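PDB 4HW6: hypothetical protein, IPT/TIG domain protein from Bacteroides ovatus, which is of unknown function but, with its IPT/TIG domain and six-bladed beta-propeller, probably serves as an auxiliary protein in binding nutrients, perhaps carbohydrates. Local coordinates for residues 276-281 with 285-290. Sequence-based numbering, arbitrary orientation.
Sequences FHIVWH and DWAYII. With EDO (1,2-ethanediol), chain F.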
ATOM      1  N   PHE A 276      -1.845  -1.071 -20.890  1.00 13.15           N
ATOM      2  CA  PHE A 276      -1.056  -2.058 -20.168  1.00 12.96           C
ATOM      3  C   PHE A 276      -0.344  -1.339 -19.040  1.00 16.06           C
ATOM      4  O   PHE A 276      -0.076  -0.149 -19.128  1.00 15.18           O
ATOM      5  CB  PHE A 276      -0.023  -2.733 -21.096  1.00 13.73           C
ATOM      6  CG  PHE A 276      -0.647  -3.419 -22.270  1.00 13.22           C
ATOM      7  CD1 PHE A 276      -1.253  -4.657 -22.117  1.00 14.70           C
ATOM      8  CD2 PHE A 276      -0.683  -2.810 -23.522  1.00 15.78           C
ATOM      9  CE1 PHE A 276      -1.886  -5.270 -23.189  1.00 15.85           C
ATOM     10  CE2 PHE A 276      -1.292  -3.430 -24.588  1.00 15.59           C
ATOM     11  CZ  PHE A 276      -1.893  -4.670 -24.425  1.00 16.46           C
ATOM     12  N   HIS A 277      -0.015  -2.089 -18.005  1.00 14.10           N
ATOM     13  CA  HIS A 277       0.817  -1.593 -16.919  1.00 15.00           C
ATOM     14  C   HIS A 277       1.831  -2.661 -16.619  1.00 14.03           C
ATOM     15  O   HIS A 277       1.474  -3.787 -16.272  1.00 14.74           O
ATOM     16  CB  HIS A 277      -0.012  -1.307 -15.680  1.00 15.16           C
ATOM     17  CG  HIS A 277       0.768  -0.667 -14.577  1.00 17.07           C
ATOM     18  ND1 HIS A 277       1.338   0.581 -14.697  1.00 20.84           N
ATOM     19  CD2 HIS A 277       1.103  -1.123 -13.348  1.00 17.17           C
ATOM     20  CE1 HIS A 277       1.990   0.865 -13.582  1.00 20.94           C
ATOM     21  NE2 HIS A 277       1.863  -0.155 -12.748  1.00 16.24           N
ATOM     22  N   ILE A 278       3.097  -2.292 -16.734  1.00 12.10           N
ATOM     23  CA  ILE A 278       4.209  -3.216 -16.518  1.00 12.41           C
ATOM     24  C   ILE A 278       4.834  -2.928 -15.163  1.00 12.66           C
ATOM     25  O   ILE A 278       5.046  -1.774 -14.814  1.00 13.68           O
ATOM     26  CB  ILE A 278       5.239  -3.088 -17.648  1.00 12.84           C
ATOM     27  CG1 ILE A 278       4.611  -3.490 -18.995  1.00 15.00           C
ATOM     28  CG2 ILE A 278       6.454  -4.010 -17.387  1.00 12.98           C
ATOM     29  CD1 ILE A 278       5.469  -3.172 -20.207  1.00 17.18           C
ATOM     30  N   VAL A 279       5.084  -3.980 -14.386  1.00 12.79           N
ATOM     31  CA  VAL A 279       5.722  -3.847 -13.084  1.00 11.93           C
ATOM     32  C   VAL A 279       6.831  -4.898 -12.949  1.00 12.77           C
ATOM     33  O   VAL A 279       6.563  -6.107 -13.010  1.00 12.47           O
ATOM     34  CB  VAL A 279       4.728  -4.031 -11.895  1.00 12.50           C
ATOM     35  CG1 VAL A 279       5.422  -3.654 -10.601  1.00 12.16           C
ATOM     36  CG2 VAL A 279       3.424  -3.236 -12.081  1.00 13.15           C
ATOM     37  N   TRP A 280       8.066  -4.439 -12.757  1.00 13.16           N
ATOM     38  CA  TRP A 280       9.202  -5.327 -12.537  1.00 13.61           C
ATOM     39  C   TRP A 280       9.119  -5.992 -11.157  1.00 13.51           C
ATOM     40  O   TRP A 280       8.842  -5.342 -10.141  1.00 14.04           O
ATOM     41  CB  TRP A 280      10.545  -4.588 -12.703  1.00 14.52           C
ATOM     42  CG  TRP A 280      10.871  -4.332 -14.124  1.00 14.25           C
ATOM     43  CD1 TRP A 280      10.709  -3.160 -14.804  1.00 15.01           C
ATOM     44  CD2 TRP A 280      11.273  -5.303 -15.074  1.00 14.53           C
ATOM     45  NE1 TRP A 280      11.071  -3.322 -16.125  1.00 14.35           N
ATOM     46  CE2 TRP A 280      11.385  -4.645 -16.324  1.00 14.70           C
ATOM     47  CE3 TRP A 280      11.561  -6.671 -14.995  1.00 14.27           C
ATOM     48  CZ2 TRP A 280      11.785  -5.315 -17.477  1.00 15.81           C
ATOM     49  CZ3 TRP A 280      11.923  -7.334 -16.152  1.00 16.18           C
ATOM     50  CH2 TRP A 280      12.042  -6.650 -17.373  1.00 14.22           C
ATOM     51  N   HIS A 281       9.385  -7.296 -11.117  1.00 13.45           N
ATOM     52  CA  HIS A 281       9.638  -7.950  -9.850  1.00 13.26           C
ATOM     53  C   HIS A 281      10.851  -7.290  -9.213  1.00 14.81           C
ATOM     54  O   HIS A 281      11.753  -6.868  -9.920  1.00 15.15           O
ATOM     55  CB  HIS A 281       9.913  -9.436 -10.042  1.00 13.96           C
ATOM     56  CG  HIS A 281       9.923 -10.225  -8.768  1.00 13.98           C
ATOM     57  ND1 HIS A 281      11.075 -10.490  -8.052  1.00 15.21           N
ATOM     58  CD2 HIS A 281       8.912 -10.820  -8.089  1.00 13.67           C
ATOM     59  CE1 HIS A 281      10.763 -11.215  -6.989  1.00 16.96           C
ATOM     60  NE2 HIS A 281       9.454 -11.419  -6.986  1.00 15.11           N
ATOM     61  N   ASP A 285      14.201 -10.190 -12.321  1.00 18.12           N
ATOM     62  CA  ASP A 285      14.251 -11.405 -13.108  1.00 18.41           C
ATOM     63  C   ASP A 285      13.137 -11.475 -14.155  1.00 17.33           C
ATOM     64  O   ASP A 285      13.257 -12.199 -15.150  1.00 15.91           O
ATOM     65  CB  ASP A 285      14.179 -12.649 -12.206  1.00 20.10           C
ATOM     66  CG  ASP A 285      15.417 -12.840 -11.349  1.00 25.39           C
ATOM     67  OD1 ASP A 285      16.427 -12.165 -11.587  1.00 25.62           O
ATOM     68  OD2 ASP A 285      15.381 -13.684 -10.429  1.00 22.96           O
ATOM     69  N   TRP A 286      12.052 -10.756 -13.895  1.00 14.73           N
ATOM     70  CA  TRP A 286      10.875 -10.775 -14.729  1.00 15.40           C
ATOM     71  C   TRP A 286       9.938  -9.650 -14.326  1.00 14.28           C
ATOM     72  O   TRP A 286      10.133  -9.033 -13.291  1.00 14.38           O
ATOM     73  CB  TRP A 286      10.164 -12.121 -14.644  1.00 15.69           C
ATOM     74  CG  TRP A 286       9.815 -12.608 -13.267  1.00 16.53           C
ATOM     75  CD1 TRP A 286      10.548 -13.450 -12.503  1.00 19.43           C
ATOM     76  CD2 TRP A 286       8.619 -12.315 -12.515  1.00 15.04           C
ATOM     77  NE1 TRP A 286       9.904 -13.702 -11.304  1.00 18.79           N
ATOM     78  CE2 TRP A 286       8.710 -13.034 -11.296  1.00 15.97           C
ATOM     79  CE3 TRP A 286       7.473 -11.566 -12.771  1.00 14.61           C
ATOM     80  CZ2 TRP A 286       7.709 -13.004 -10.322  1.00 16.02           C
ATOM     81  CZ3 TRP A 286       6.446 -11.533 -11.769  1.00 12.79           C
ATOM     82  CH2 TRP A 286       6.601 -12.250 -10.566  1.00 14.53           C
ATOM     83  N   ALA A 287       8.966  -9.369 -15.184  1.00 14.10           N
ATOM     84  CA  ALA A 287       7.927  -8.360 -14.915  1.00 13.46           C
ATOM     85  C   ALA A 287       6.558  -8.967 -15.142  1.00 12.62           C
ATOM     86  O   ALA A 287       6.409  -9.853 -15.953  1.00 12.74           O
ATOM     87  CB  ALA A 287       8.098  -7.152 -15.834  1.00 12.51           C
ATOM     88  N   TYR A 288       5.552  -8.442 -14.467  1.00 12.59           N
ATOM     89  CA  TYR A 288       4.181  -8.635 -14.887  1.00 11.48           C
ATOM     90  C   TYR A 288       3.763  -7.571 -15.887  1.00 12.95           C
ATOM     91  O   TYR A 288       4.134  -6.394 -15.775  1.00 13.76           O
ATOM     92  CB  TYR A 288       3.216  -8.609 -13.706  1.00 11.97           C
ATOM     93  CG  TYR A 288       3.174  -9.870 -12.866  1.00 12.31           C
ATOM     94  CD1 TYR A 288       3.152 -11.132 -13.435  1.00 13.76           C
ATOM     95  CD2 TYR A 288       3.143  -9.789 -11.492  1.00 12.68           C
ATOM     96  CE1 TYR A 288       3.114 -12.290 -12.638  1.00 13.16           C
ATOM     97  CE2 TYR A 288       3.105 -10.922 -10.690  1.00 13.71           C
ATOM     98  CZ  TYR A 288       3.091 -12.166 -11.261  1.00 13.65           C
ATOM     99  OH  TYR A 288       3.077 -13.299 -10.487  1.00 14.38           O
ATOM    100  N   ILE A 289       2.975  -8.002 -16.854  1.00 12.74           N
ATOM    101  CA  ILE A 289       2.262  -7.144 -17.752  1.00 12.87           C
ATOM    102  C   ILE A 289       0.769  -7.282 -17.462  1.00 12.87           C
ATOM    103  O   ILE A 289       0.150  -8.343 -17.736  1.00 12.29           O
ATOM    104  CB  ILE A 289       2.496  -7.516 -19.230  1.00 14.18           C
ATOM    105  CG1 ILE A 289       3.983  -7.724 -19.545  1.00 15.28           C
ATOM    106  CG2 ILE A 289       1.881  -6.449 -20.142  1.00 14.77           C
ATOM    107  CD1 ILE A 289       4.205  -8.440 -20.865  1.00 16.30           C
ATOM    108  N   ILE A 290       0.205  -6.240 -16.855  1.00 12.70           N
ATOM    109  CA  ILE A 290      -1.210  -6.193 -16.574  1.00 10.79           C
ATOM    110  C   ILE A 290      -1.956  -5.716 -17.810  1.00 12.12           C
ATOM    111  O   ILE A 290      -1.676  -4.619 -18.303  1.00 13.02           O
ATOM    112  CB  ILE A 290      -1.532  -5.298 -15.380  1.00 12.14           C
ATOM    113  CG1 ILE A 290      -0.703  -5.713 -14.142  1.00 12.69           C
ATOM    114  CG2 ILE A 290      -3.026  -5.385 -15.072  1.00 13.05           C
ATOM    115  CD1 ILE A 290      -0.886  -4.784 -12.953  1.00 19.27           C
TER
HETATM  116  C1  EDO F 502      11.010 -15.038  -8.243  1.00 27.42           C
HETATM  117  O1  EDO F 502      10.566 -15.646  -9.463  1.00 31.21           O
HETATM  118  C2  EDO F 502      12.120 -14.032  -8.529  1.00 31.94           C
HETATM  119  O2  EDO F 502      13.149 -14.636  -9.327  1.00 38.83           O
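His277 and Ile290, like Val279 and Tyr288, form hydrogen-bonded pairs of an antiparallel hairpin whose strands 276-280 and 286-290 run at 160°, with His281 N to Trp286 O (2.9 Å) as the rung nearest the turn. Ile278 opposite Ile289 and Trp280 opposite Ala287 are the non-hydrogen-bonded pairs, and they share one face. There Ala287 CB sits over the face of the six-membered ring of Trp280, 3.8 Å from its centroid, a CH-pi contact, while Ile278 CG2 packs against the same methyl at 3.9 Å. On the other face, Ile290 CD1 meets the imidazole edge of His277 at CD2.

Near the turn, His281 CB stands 4.0 Å from the centroid of the Trp286 six-membered ring, almost on its normal. With CG anti to the backbone N (chi1 -169°), the His281 imidazole crosses this indole with the two ring planes at 34°, bringing CD2 within 3.3 Å of Trp286 CZ2. Its nitrogens are held by Thr283 in the turn and by Asp353. Replacing His281 by an alanine would remove the imidazole, which is likely to uncover part of the indole and leave both Asp353 and the Thr283 hydroxyl without this partner. Trp286 NE1 donates to O1 of an ethanediol, probably from the crystallisation liquor, at 2.8 Å; the diol's other hydroxyl binds Asp285, whose carboxylate also forms a salt bridge with Arg304.

Strand 276-280 lies at one border of a four-stranded antiparallel sheet, and strand 286-291 pairs onward with 296-301. This up-and-down meander is the pattern of a blade in the six-bladed beta-propeller.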